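Local structure of 5-formyl-3-hydroxy-2-methylpyridine 4-carboxylate 5-dehydrogenase (Mesorhizobium japonicum MAFF 303099, 4OM8) at residues H137-P142 / F185-V190; I145-V150 / L174-K179; I118-L123 / E149-E154. The protein oxidises the vitamin B6 breakdown product 5-formyl-3-hydroxy-2-methylpyridine-4-carboxylate with NAD(+), and can also reduce it with NADH to 4-pyridoxate. All blocks are in the same frame, centred on the assembly; numbering follows the deposited sequence.

Contact 1. Residues H137-P142 / F185-V190; sequences HWSNPP and FVENRV. With NAD (nicotinamide-adenine-dinucleotide), chain C.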
loop_
_atom_site.group_PDB
_atom_site.type_symbol
_atom_site.label_atom_id
_atom_site.label_comp_id
_atom_site.label_asym_id
_atom_site.label_seq_id
_atom_site.Cartn_x
_atom_site.Cartn_y
_atom_site.Cartn_z
ATOM N N HIS A 137 11.863 15.442 -3.234
ATOM C CA HIS A 137 10.433 15.263 -3.384
ATOM C C HIS A 137 9.825 14.695 -2.107
ATOM O O HIS A 137 9.999 13.523 -1.791
ATOM C CB HIS A 137 10.146 14.354 -4.577
ATOM C CG HIS A 137 8.696 14.084 -4.788
ATOM N ND1 HIS A 137 8.157 12.824 -4.661
ATOM C CD2 HIS A 137 7.669 14.909 -5.109
ATOM C CE1 HIS A 137 6.859 12.880 -4.902
ATOM N NE2 HIS A 137 6.537 14.131 -5.183
ATOM N N TRP A 138 9.146 15.566 -1.372
ATOM C CA TRP A 138 8.471 15.208 -0.139
ATOM C C TRP A 138 7.111 14.606 -0.437
ATOM O O TRP A 138 6.653 14.619 -1.582
ATOM C CB TRP A 138 8.302 16.440 0.742
ATOM C CG TRP A 138 9.579 17.101 1.190
ATOM C CD1 TRP A 138 10.536 17.697 0.402
ATOM C CD2 TRP A 138 10.006 17.272 2.541
ATOM N NE1 TRP A 138 11.544 18.216 1.192
ATOM C CE2 TRP A 138 11.242 17.963 2.508
ATOM C CE3 TRP A 138 9.469 16.901 3.781
ATOM C CZ2 TRP A 138 11.938 18.294 3.669
ATOM C CZ3 TRP A 138 10.170 17.221 4.935
ATOM C CH2 TRP A 138 11.390 17.915 4.870
ATOM N N SER A 139 6.464 14.075 0.595
ATOM C CA SER A 139 5.111 13.539 0.458
ATOM C C SER A 139 4.153 14.210 1.439
ATOM O O SER A 139 4.569 14.684 2.492
ATOM C CB SER A 139 5.107 12.020 0.673
ATOM O OG SER A 139 5.788 11.338 -0.377
ATOM N N ASN A 140 2.870 14.258 1.087
ATOM C CA ASN A 140 1.878 14.922 1.929
ATOM C C ASN A 140 1.305 13.963 2.963
ATOM O O ASN A 140 0.867 12.880 2.597
ATOM C CB ASN A 140 0.761 15.484 1.052
ATOM C CG ASN A 140 -0.255 16.282 1.841
ATOM O OD1 ASN A 140 0.091 17.029 2.754
ATOM N ND2 ASN A 140 -1.523 16.152 1.463
ATOM N N PRO A 141 1.314 14.343 4.255
ATOM C CA PRO A 141 1.809 15.584 4.864
ATOM C C PRO A 141 3.310 15.527 5.108
ATOM O O PRO A 141 3.824 14.528 5.597
ATOM C CB PRO A 141 1.028 15.662 6.198
ATOM C CG PRO A 141 -0.050 14.580 6.092
ATOM C CD PRO A 141 0.579 13.528 5.236
ATOM N N PRO A 142 4.020 16.616 4.784
ATOM C CA PRO A 142 5.488 16.564 4.777
ATOM C C PRO A 142 6.131 16.421 6.158
ATOM O O PRO A 142 7.286 16.004 6.231
ATOM C CB PRO A 142 5.870 17.898 4.125
ATOM C CG PRO A 142 4.713 18.795 4.437
ATOM C CD PRO A 142 3.499 17.922 4.344
ATOM N N PHE A 185 9.369 9.811 -10.912
ATOM C CA PHE A 185 10.437 9.276 -10.056
ATOM C C PHE A 185 10.105 7.826 -9.661
ATOM O O PHE A 185 9.894 7.003 -10.550
ATOM C CB PHE A 185 10.651 10.199 -8.855
ATOM C CG PHE A 185 10.773 11.654 -9.240
ATOM C CD1 PHE A 185 11.587 12.043 -10.295
ATOM C CD2 PHE A 185 10.056 12.626 -8.561
ATOM C CE1 PHE A 185 11.695 13.370 -10.657
ATOM C CE2 PHE A 185 10.144 13.953 -8.923
ATOM C CZ PHE A 185 10.975 14.334 -9.965
ATOM N N VAL A 186 10.056 7.483 -8.375
ATOM C CA VAL A 186 9.680 6.109 -8.013
ATOM C C VAL A 186 8.311 6.043 -7.350
ATOM O O VAL A 186 7.444 5.264 -7.786
ATOM C CB VAL A 186 10.735 5.454 -7.090
ATOM C CG1 VAL A 186 10.211 4.131 -6.510
ATOM C CG2 VAL A 186 12.018 5.236 -7.891
ATOM N N GLU A 187 8.112 6.859 -6.316
ATOM C CA GLU A 187 6.894 6.789 -5.497
ATOM C C GLU A 187 5.636 6.919 -6.348
ATOM O O GLU A 187 4.745 6.058 -6.318
ATOM C CB GLU A 187 6.911 7.879 -4.420
ATOM C CG GLU A 187 5.682 7.903 -3.558
ATOM C CD GLU A 187 5.608 9.174 -2.739
ATOM O OE1 GLU A 187 5.760 10.263 -3.328
ATOM O OE2 GLU A 187 5.413 9.088 -1.511
ATOM N N ASN A 188 5.540 7.992 -7.119
ATOM C CA ASN A 188 4.299 8.195 -7.843
ATOM C C ASN A 188 4.175 7.256 -9.041
ATOM O O ASN A 188 3.064 7.001 -9.490
ATOM C CB ASN A 188 4.148 9.659 -8.251
ATOM C CG ASN A 188 3.559 10.483 -7.119
ATOM O OD1 ASN A 188 2.686 9.995 -6.403
ATOM N ND2 ASN A 188 4.055 11.709 -6.925
ATOM N N ARG A 189 5.283 6.691 -9.529
ATOM C CA ARG A 189 5.160 5.656 -10.560
ATOM C C ARG A 189 4.481 4.420 -9.998
ATOM O O ARG A 189 3.548 3.867 -10.596
ATOM C CB ARG A 189 6.523 5.262 -11.129
ATOM C CG ARG A 189 7.148 6.342 -11.990
ATOM C CD ARG A 189 8.386 5.830 -12.714
ATOM N NE ARG A 189 8.120 4.862 -13.768
ATOM C CZ ARG A 189 7.897 5.184 -15.038
ATOM N NH1 ARG A 189 7.904 6.449 -15.430
ATOM N NH2 ARG A 189 7.680 4.218 -15.925
ATOM N N VAL A 190 4.945 3.978 -8.836
ATOM C CA VAL A 190 4.360 2.791 -8.250
ATOM C C VAL A 190 2.914 3.091 -7.823
ATOM O O VAL A 190 2.014 2.268 -8.027
ATOM C CB VAL A 190 5.206 2.271 -7.074
ATOM C CG1 VAL A 190 4.540 1.068 -6.424
ATOM C CG2 VAL A 190 6.603 1.885 -7.560
HETATM P PA NAD C . -0.061 24.612 -3.497
HETATM O O1A NAD C . -0.822 25.070 -4.729
HETATM O O2A NAD C . -0.811 24.133 -2.264
HETATM O O5B NAD C . 0.911 25.814 -3.051
HETATM C C5B NAD C . 1.677 26.564 -3.995
HETATM C C4B NAD C . 2.091 27.864 -3.324
HETATM O O4B NAD C . 3.046 28.540 -4.142
HETATM C C3B NAD C . 0.895 28.800 -3.146
HETATM O O3B NAD C . 0.761 29.178 -1.769
HETATM C C2B NAD C . 1.230 29.989 -4.038
HETATM O O2B NAD C . 0.744 31.251 -3.556
HETATM C C1B NAD C . 2.745 29.941 -4.051
HETATM N N9A NAD C . 3.404 30.640 -5.168
HETATM C C8A NAD C . 2.982 30.761 -6.438
HETATM N N7A NAD C . 3.883 31.456 -7.176
HETATM C C5A NAD C . 4.907 31.782 -6.370
HETATM C C6A NAD C . 6.181 32.511 -6.500
HETATM N N6A NAD C . 6.567 33.049 -7.683
HETATM N N1A NAD C . 6.952 32.624 -5.397
HETATM C C2A NAD C . 6.588 32.102 -4.214
HETATM N N3A NAD C . 5.442 31.428 -4.024
HETATM C C4A NAD C . 4.580 31.247 -5.048
HETATM O O3 NAD C . 1.023 23.533 -4.008
HETATM P PN NAD C . 1.593 22.274 -3.183
HETATM O O1N NAD C . 0.560 21.163 -3.180
HETATM O O2N NAD C . 2.202 22.697 -1.865
HETATM O O5D NAD C . 2.785 21.797 -4.142
HETATM C C5D NAD C . 3.937 22.616 -4.379
HETATM C C4D NAD C . 4.928 21.792 -5.194
HETATM O O4D NAD C . 5.170 20.583 -4.481
HETATM C C3D NAD C . 4.374 21.376 -6.547
HETATM O O3D NAD C . 5.486 21.255 -7.438
HETATM C C2D NAD C . 3.804 19.992 -6.304
HETATM O O2D NAD C . 3.840 19.178 -7.481
HETATM C C1D NAD C . 4.762 19.449 -5.258
HETATM N N1N NAD C . 4.198 18.419 -4.371
HETATM C C2N NAD C . 2.899 18.407 -4.006
HETATM C C3N NAD C . 2.428 17.414 -3.143
HETATM C C7N NAD C . 0.984 17.318 -2.724
HETATM O O7N NAD C . 0.260 18.301 -2.676
HETATM N N7N NAD C . 0.523 16.104 -2.427
HETATM C C4N NAD C . 3.304 16.448 -2.661
HETATM C C5N NAD C . 4.636 16.497 -3.045
HETATM C C6N NAD C . 5.057 17.506 -3.899
HETATM O O HOH W 1 3.312 13.617 -4.921
HETATM O O HOH W 2 4.557 12.748 -2.814
#
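His137 sets CG anti to its backbone N (chi1 179°), which puts the imidazole against the start of helix 187-203, near Phe185, Glu187 and Asn188. Phe185 comes over one face, its CD2 4.3 Å from His137 CG, in an edge-to-face pair whose planes stand at 60°; the edge belongs to Phe185. At the imidazole edge, near its plane, Glu187 OE1 lies 3.2 Å from His137 CE1, and the carboxylate stands almost perpendicular to the ring, at 88°. Water 1 joins His137 NE2 to Asn188, accepting from Asn188 ND2 at 2.9 Å. The ring is also held by Glu149 at ND1 and Ser116 at NE2. Trp138 takes part through its carbonyl: water 2 donates to Trp138 O and, at 2.8 Å, to Glu187 OE1, while Trp138 O also sits 3.1 Å from C5N of the nicotinamide ring. Ser139 OG gives a short hydrogen bond of 2.5 Å to the syn lone pair of Glu187 OE2, so that a serine and a water hold the two carboxylate oxygens. Asn140 lies against the nicotinamide amide, with CB 3.5 Å from N7N of NAD. A loop of the NAD-binding domain thus meets the first turn of the C-terminal domain beside the nicotinamide and the histidine inferred to matter for catalysis, consistent with the active-site cleft of the 3-hydroxyacyl-CoA dehydrogenase family.

Contact 2. Residues I145-V150 / L174-K179; sequences IPMIEV and LPVVVK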
loop_
_atom_site.group_PDB
_atom_site.type_symbol
_atom_site.label_atom_id
_atom_site.label_comp_id
_atom_site.label_asym_id
_atom_site.label_seq_id
_atom_site.Cartn_x
_atom_site.Cartn_y
_atom_site.Cartn_z
ATOM N N ILE A 145 4.942 12.056 6.691
ATOM C CA ILE A 145 5.566 11.014 5.870
ATOM C C ILE A 145 7.088 11.154 5.978
ATOM O O ILE A 145 7.626 12.199 5.616
ATOM C CB ILE A 145 5.161 11.099 4.381
ATOM C CG1 ILE A 145 3.661 11.374 4.216
ATOM C CG2 ILE A 145 5.634 9.828 3.612
ATOM C CD1 ILE A 145 2.773 10.347 4.886
ATOM N N PRO A 146 7.789 10.112 6.466
ATOM C CA PRO A 146 9.215 10.300 6.779
ATOM C C PRO A 146 10.181 10.085 5.617
ATOM O O PRO A 146 11.394 10.259 5.772
ATOM C CB PRO A 146 9.464 9.259 7.869
ATOM C CG PRO A 146 8.529 8.133 7.504
ATOM C CD PRO A 146 7.278 8.812 6.943
ATOM N N MET A 147 9.637 9.715 4.468
ATOM C CA MET A 147 10.437 9.359 3.308
ATOM C C MET A 147 10.467 10.493 2.299
ATOM O O MET A 147 9.429 11.070 1.976
ATOM C CB MET A 147 9.865 8.080 2.683
ATOM C CG MET A 147 10.630 7.528 1.475
ATOM S SD MET A 147 10.281 8.353 -0.094
ATOM C CE MET A 147 8.503 8.184 -0.266
ATOM N N ILE A 148 11.667 10.804 1.813
ATOM C CA ILE A 148 11.888 11.835 0.806
ATOM C C ILE A 148 12.718 11.276 -0.330
ATOM O O ILE A 148 13.741 10.635 -0.085
ATOM C CB ILE A 148 12.616 13.061 1.424
ATOM C CG1 ILE A 148 11.765 13.677 2.538
ATOM C CG2 ILE A 148 12.907 14.106 0.364
ATOM C CD1 ILE A 148 12.520 14.697 3.398
ATOM N N GLU A 149 12.271 11.510 -1.565
ATOM C CA GLU A 149 13.037 11.108 -2.745
ATOM C C GLU A 149 14.062 12.171 -3.125
ATOM O O GLU A 149 13.744 13.360 -3.140
ATOM C CB GLU A 149 12.112 10.859 -3.934
ATOM C CG GLU A 149 11.150 9.677 -3.752
ATOM C CD GLU A 149 10.225 9.551 -4.929
ATOM O OE1 GLU A 149 9.409 10.472 -5.133
ATOM O OE2 GLU A 149 10.329 8.537 -5.647
ATOM N N VAL A 150 15.275 11.738 -3.449
ATOM C CA VAL A 150 16.331 12.639 -3.913
ATOM C C VAL A 150 16.659 12.271 -5.357
ATOM O O VAL A 150 17.044 11.125 -5.624
ATOM C CB VAL A 150 17.582 12.531 -3.030
ATOM C CG1 VAL A 150 18.605 13.570 -3.461
ATOM C CG2 VAL A 150 17.216 12.738 -1.556
ATOM N N LEU A 174 14.139 9.616 6.118
ATOM C CA LEU A 174 14.526 8.471 5.301
ATOM C C LEU A 174 14.641 8.864 3.838
ATOM O O LEU A 174 13.640 8.921 3.119
ATOM C CB LEU A 174 13.506 7.347 5.464
ATOM C CG LEU A 174 13.170 6.931 6.894
ATOM C CD1 LEU A 174 12.019 5.935 6.900
ATOM C CD2 LEU A 174 14.385 6.316 7.562
ATOM N N PRO A 175 15.864 9.141 3.387
ATOM C CA PRO A 175 16.018 9.506 1.980
ATOM C C PRO A 175 16.100 8.284 1.093
ATOM O O PRO A 175 16.655 7.268 1.506
ATOM C CB PRO A 175 17.343 10.262 1.966
ATOM C CG PRO A 175 18.148 9.583 3.039
ATOM C CD PRO A 175 17.155 9.104 4.095
ATOM N N VAL A 176 15.564 8.388 -0.120
ATOM C CA VAL A 176 15.808 7.354 -1.120
ATOM C C VAL A 176 16.317 8.023 -2.389
ATOM O O VAL A 176 15.756 9.009 -2.867
ATOM C CB VAL A 176 14.555 6.492 -1.415
ATOM C CG1 VAL A 176 14.139 5.711 -0.176
ATOM C CG2 VAL A 176 13.409 7.333 -1.929
ATOM N N VAL A 177 17.416 7.494 -2.909
ATOM C CA VAL A 177 18.025 8.061 -4.096
ATOM C C VAL A 177 17.422 7.433 -5.351
ATOM O O VAL A 177 17.429 6.203 -5.520
ATOM C CB VAL A 177 19.551 7.867 -4.071
ATOM C CG1 VAL A 177 20.166 8.332 -5.372
ATOM C CG2 VAL A 177 20.159 8.643 -2.894
ATOM N N VAL A 178 16.884 8.292 -6.212
ATOM C CA VAL A 178 16.292 7.889 -7.474
ATOM C C VAL A 178 17.349 8.162 -8.530
ATOM O O VAL A 178 17.756 9.306 -8.728
ATOM C CB VAL A 178 14.997 8.650 -7.756
ATOM C CG1 VAL A 178 14.432 8.297 -9.157
ATOM C CG2 VAL A 178 13.976 8.364 -6.647
ATOM N N LYS A 179 17.817 7.090 -9.170
ATOM C CA LYS A 179 19.059 7.115 -9.946
ATOM C C LYS A 179 18.870 7.474 -11.404
ATOM O O LYS A 179 19.847 7.619 -12.136
ATOM C CB LYS A 179 19.761 5.758 -9.835
ATOM C CG LYS A 179 20.198 5.439 -8.413
ATOM C CD LYS A 179 20.568 3.975 -8.210
ATOM C CE LYS A 179 22.023 3.703 -8.528
ATOM N NZ LYS A 179 22.349 2.275 -8.229
#
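Met147 places CG anti to its backbone N (chi1 -178°) and then bends, which brings SD across Val176 at about a right angle, 3.8 Å from Val176 CG2. Glu149 makes the other choice: its CG is anti to the carbonyl carbon (chi1 -65°) and touches the same methyl, with Glu149 CG 3.7 Å from Val176 CG2. That methyl, set between the backbone N and carbonyl carbon of Val176, meets both the thioether and the glutamate stem, which approach it from the same side. Farther along, Glu149 OE2 passes 3.8 Å from Val178 CG2, although the carboxylate itself is bound to His137 and to the backbone N-H groups of Val186 and Glu187. On the reverse face of the sheet Val150 CG2 packs 4.3 Å from Pro175 CB, and Ile168 of helix 158-170 covers Ile148, Val150 and Pro175 there. Where the pairing begins, Pro146 and Leu174 lie side by side, pointing the same way, and Trp218 of the second subunit packs on both.

The backbones run parallel, 28° apart, with five hydrogen bonds. The one from Leu174 N to Pro146 O measures 2.8 Å. The longest, from Ile148 N to Leu174 O, measures 3.0 Å. Ile148 and Val150 use both their N-H and C=O on this neighbour, whereas Glu149 turns its backbone to His137 of strand 133-137. Because Leu174, Val176 and Val178 supply the donors of strand 174-178, Pro175 fits this pairing without an N-H of its own. Strand 147-151, helix 158-170 and strand 174-178 form a beta-alpha-beta crossover, which extends the Rossmann-type sheet past its antiparallel step at strand 133-137.

Contact 3. Residues I118-L123 / E149-E154; sequences IPITKL and EVIAGE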
loop_
_atom_site.group_PDB
_atom_site.type_symbol
_atom_site.label_atom_id
_atom_site.label_comp_id
_atom_site.label_asym_id
_atom_site.label_seq_id
_atom_site.Cartn_x
_atom_site.Cartn_y
_atom_site.Cartn_z
ATOM N N ILE A 118 7.653 17.342 -13.025
ATOM C CA ILE A 118 8.506 18.022 -13.987
ATOM C C ILE A 118 9.926 17.480 -13.862
ATOM O O ILE A 118 10.482 17.449 -12.768
ATOM C CB ILE A 118 8.477 19.538 -13.766
ATOM C CG1 ILE A 118 7.022 20.035 -13.822
ATOM C CG2 ILE A 118 9.350 20.243 -14.803
ATOM C CD1 ILE A 118 6.827 21.467 -13.379
ATOM N N PRO A 119 10.524 17.040 -14.983
ATOM C CA PRO A 119 11.867 16.460 -14.892
ATOM C C PRO A 119 12.875 17.436 -14.312
ATOM O O PRO A 119 12.866 18.625 -14.657
ATOM C CB PRO A 119 12.223 16.131 -16.348
ATOM C CG PRO A 119 10.928 16.081 -17.064
ATOM C CD PRO A 119 9.991 17.008 -16.356
ATOM N N ILE A 120 13.726 16.940 -13.424
ATOM C CA ILE A 120 14.764 17.787 -12.841
ATOM C C ILE A 120 15.670 18.280 -13.963
ATOM O O ILE A 120 16.184 19.395 -13.922
ATOM C CB ILE A 120 15.579 17.020 -11.774
ATOM C CG1 ILE A 120 14.641 16.414 -10.713
ATOM C CG2 ILE A 120 16.593 17.931 -11.109
ATOM C CD1 ILE A 120 13.611 17.394 -10.141
ATOM N N THR A 121 15.827 17.449 -14.991
ATOM C CA THR A 121 16.644 17.809 -16.148
ATOM C C THR A 121 16.120 19.063 -16.857
ATOM O O THR A 121 16.911 19.901 -17.338
ATOM C CB THR A 121 16.704 16.638 -17.128
ATOM O OG1 THR A 121 17.368 15.547 -16.486
ATOM C CG2 THR A 121 17.454 17.016 -18.402
ATOM N N LYS A 122 14.799 19.212 -16.906
ATOM C CA LYS A 122 14.209 20.419 -17.477
ATOM C C LYS A 122 14.349 21.612 -16.543
ATOM O O LYS A 122 14.699 22.712 -16.970
ATOM C CB LYS A 122 12.736 20.196 -17.808
ATOM C CG LYS A 122 12.511 19.405 -19.074
ATOM C CD LYS A 122 11.040 19.379 -19.439
ATOM C CE LYS A 122 10.812 18.500 -20.661
ATOM N NZ LYS A 122 9.397 18.540 -21.113
ATOM N N LEU A 123 14.098 21.388 -15.258
ATOM C CA LEU A 123 14.144 22.479 -14.287
ATOM C C LEU A 123 15.523 23.122 -14.221
ATOM O O LEU A 123 15.634 24.348 -14.152
ATOM C CB LEU A 123 13.733 21.972 -12.907
ATOM C CG LEU A 123 12.257 21.566 -12.805
ATOM C CD1 LEU A 123 11.952 21.038 -11.406
ATOM C CD2 LEU A 123 11.364 22.755 -13.147
ATOM N N GLU A 149 12.271 11.510 -1.565
ATOM C CA GLU A 149 13.037 11.108 -2.745
ATOM C C GLU A 149 14.062 12.171 -3.125
ATOM O O GLU A 149 13.744 13.360 -3.140
ATOM C CB GLU A 149 12.112 10.859 -3.934
ATOM C CG GLU A 149 11.150 9.677 -3.752
ATOM C CD GLU A 149 10.225 9.551 -4.929
ATOM O OE1 GLU A 149 9.409 10.472 -5.133
ATOM O OE2 GLU A 149 10.329 8.537 -5.647
ATOM N N VAL A 150 15.275 11.738 -3.449
ATOM C CA VAL A 150 16.331 12.639 -3.913
ATOM C C VAL A 150 16.659 12.271 -5.357
ATOM O O VAL A 150 17.044 11.125 -5.624
ATOM C CB VAL A 150 17.582 12.531 -3.030
ATOM C CG1 VAL A 150 18.605 13.570 -3.461
ATOM C CG2 VAL A 150 17.216 12.738 -1.556
ATOM N N ILE A 151 16.471 13.208 -6.285
ATOM C CA ILE A 151 16.575 12.891 -7.710
ATOM C C ILE A 151 17.509 13.796 -8.495
ATOM O O ILE A 151 17.223 14.971 -8.706
ATOM C CB ILE A 151 15.201 12.951 -8.406
ATOM C CG1 ILE A 151 14.124 12.260 -7.558
ATOM C CG2 ILE A 151 15.285 12.338 -9.805
ATOM C CD1 ILE A 151 13.212 13.221 -6.780
ATOM N N ALA A 152 18.595 13.224 -8.996
ATOM C CA ALA A 152 19.457 13.974 -9.892
ATOM C C ALA A 152 18.835 14.173 -11.265
ATOM O O ALA A 152 18.255 13.250 -11.847
ATOM C CB ALA A 152 20.783 13.270 -10.039
ATOM N N GLY A 153 18.967 15.382 -11.804
ATOM C CA GLY A 153 18.754 15.587 -13.227
ATOM C C GLY A 153 20.032 15.224 -13.972
ATOM O O GLY A 153 21.038 14.879 -13.352
ATOM N N GLU A 154 19.995 15.307 -15.299
ATOM C CA GLU A 154 21.139 14.914 -16.108
ATOM C C GLU A 154 22.419 15.667 -15.737
ATOM O O GLU A 154 23.515 15.106 -15.832
ATOM C CB GLU A 154 20.815 15.117 -17.587
ATOM C CG GLU A 154 21.888 14.617 -18.531
ATOM C CD GLU A 154 21.970 13.103 -18.583
ATOM O OE1 GLU A 154 21.029 12.428 -18.112
ATOM O OE2 GLU A 154 22.979 12.586 -19.109
HETATM O O HOH W 3 18.294 12.290 -17.107
#
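Thr121 and Gly153 bring the two backbones to within 4.2 Å, measured between Thr121 CA and Gly153 CA, where the short helix 120-123 sits against the turn that follows strand 147-151 in the Rossmann-type NAD-binding domain. Pro119 occupies the N-cap position, and the first turn of the helix presses its own backbone onto the glycine. A side chain at Gly153 would run into Thr121 N and Ile120 C, so the approach depends on glycine having none.

Ile120 packs beside this close approach with both of its branches. CG1, anti to the carbonyl carbon (chi1 -54°), rests on a backbone carbonyl, with Ile120 CG1 3.6 Å from Ile151 O. The other branch lies over the peptide that follows, Ile120 CG2 being 3.6 Å from Gly153 N. The side chains of Ile120 and Ile151 cross at about a right angle, and the nearest carbons, Ile120 CG1 and Ile151 CB, are 4.2 Å apart. Beyond them Phe185 and Val178 pack on Ile151.

Thr121 supplies the polar link. Its OG1, beside its own backbone N, is also hydrogen-bonded to Asp181 OD2, while Asp181 OD1 is bonded to Ile120 N; one carboxylate thus grips both the start of the helix and the hydroxyl. An alanine in place of Thr121 would probably leave the Glu154 N-H without its acceptor and Asp181 OD2 without this hydroxyl, allowing the turn after Gly153 more freedom to shift. The hydroxyl also lies close over the glycine, with Thr121 OG1 3.5 Å from Gly153 CA. Its bond from Glu154 N measures 2.9 Å to Thr121 OG1, with an angle of 156° at the hydrogen.

How the contacts relate
Strand 147-151 ties the three contacts together, and Glu149, shared by contacts 2 and 3, reaches into contact 1. Its OE1 lies 2.7 Å from His137 ND1 and its OE2 2.9 Å from Glu187 N, so one carboxylate joins the histidine beside NAD to the first turn of the C-terminal domain. Contact 2, centred about 8 Å from contact 1, pairs the residues either side of this glutamate, Ile148 and Val150, with strand 174-178. Contact 3 is more remote, its centre about 14 Å from that of contact 1, yet Ile151 connects it to both others: Ile151 CD1 is 3.7 Å from Phe185 CD2, and Ile151 CG1 is 3.7 Å from Val178 CB.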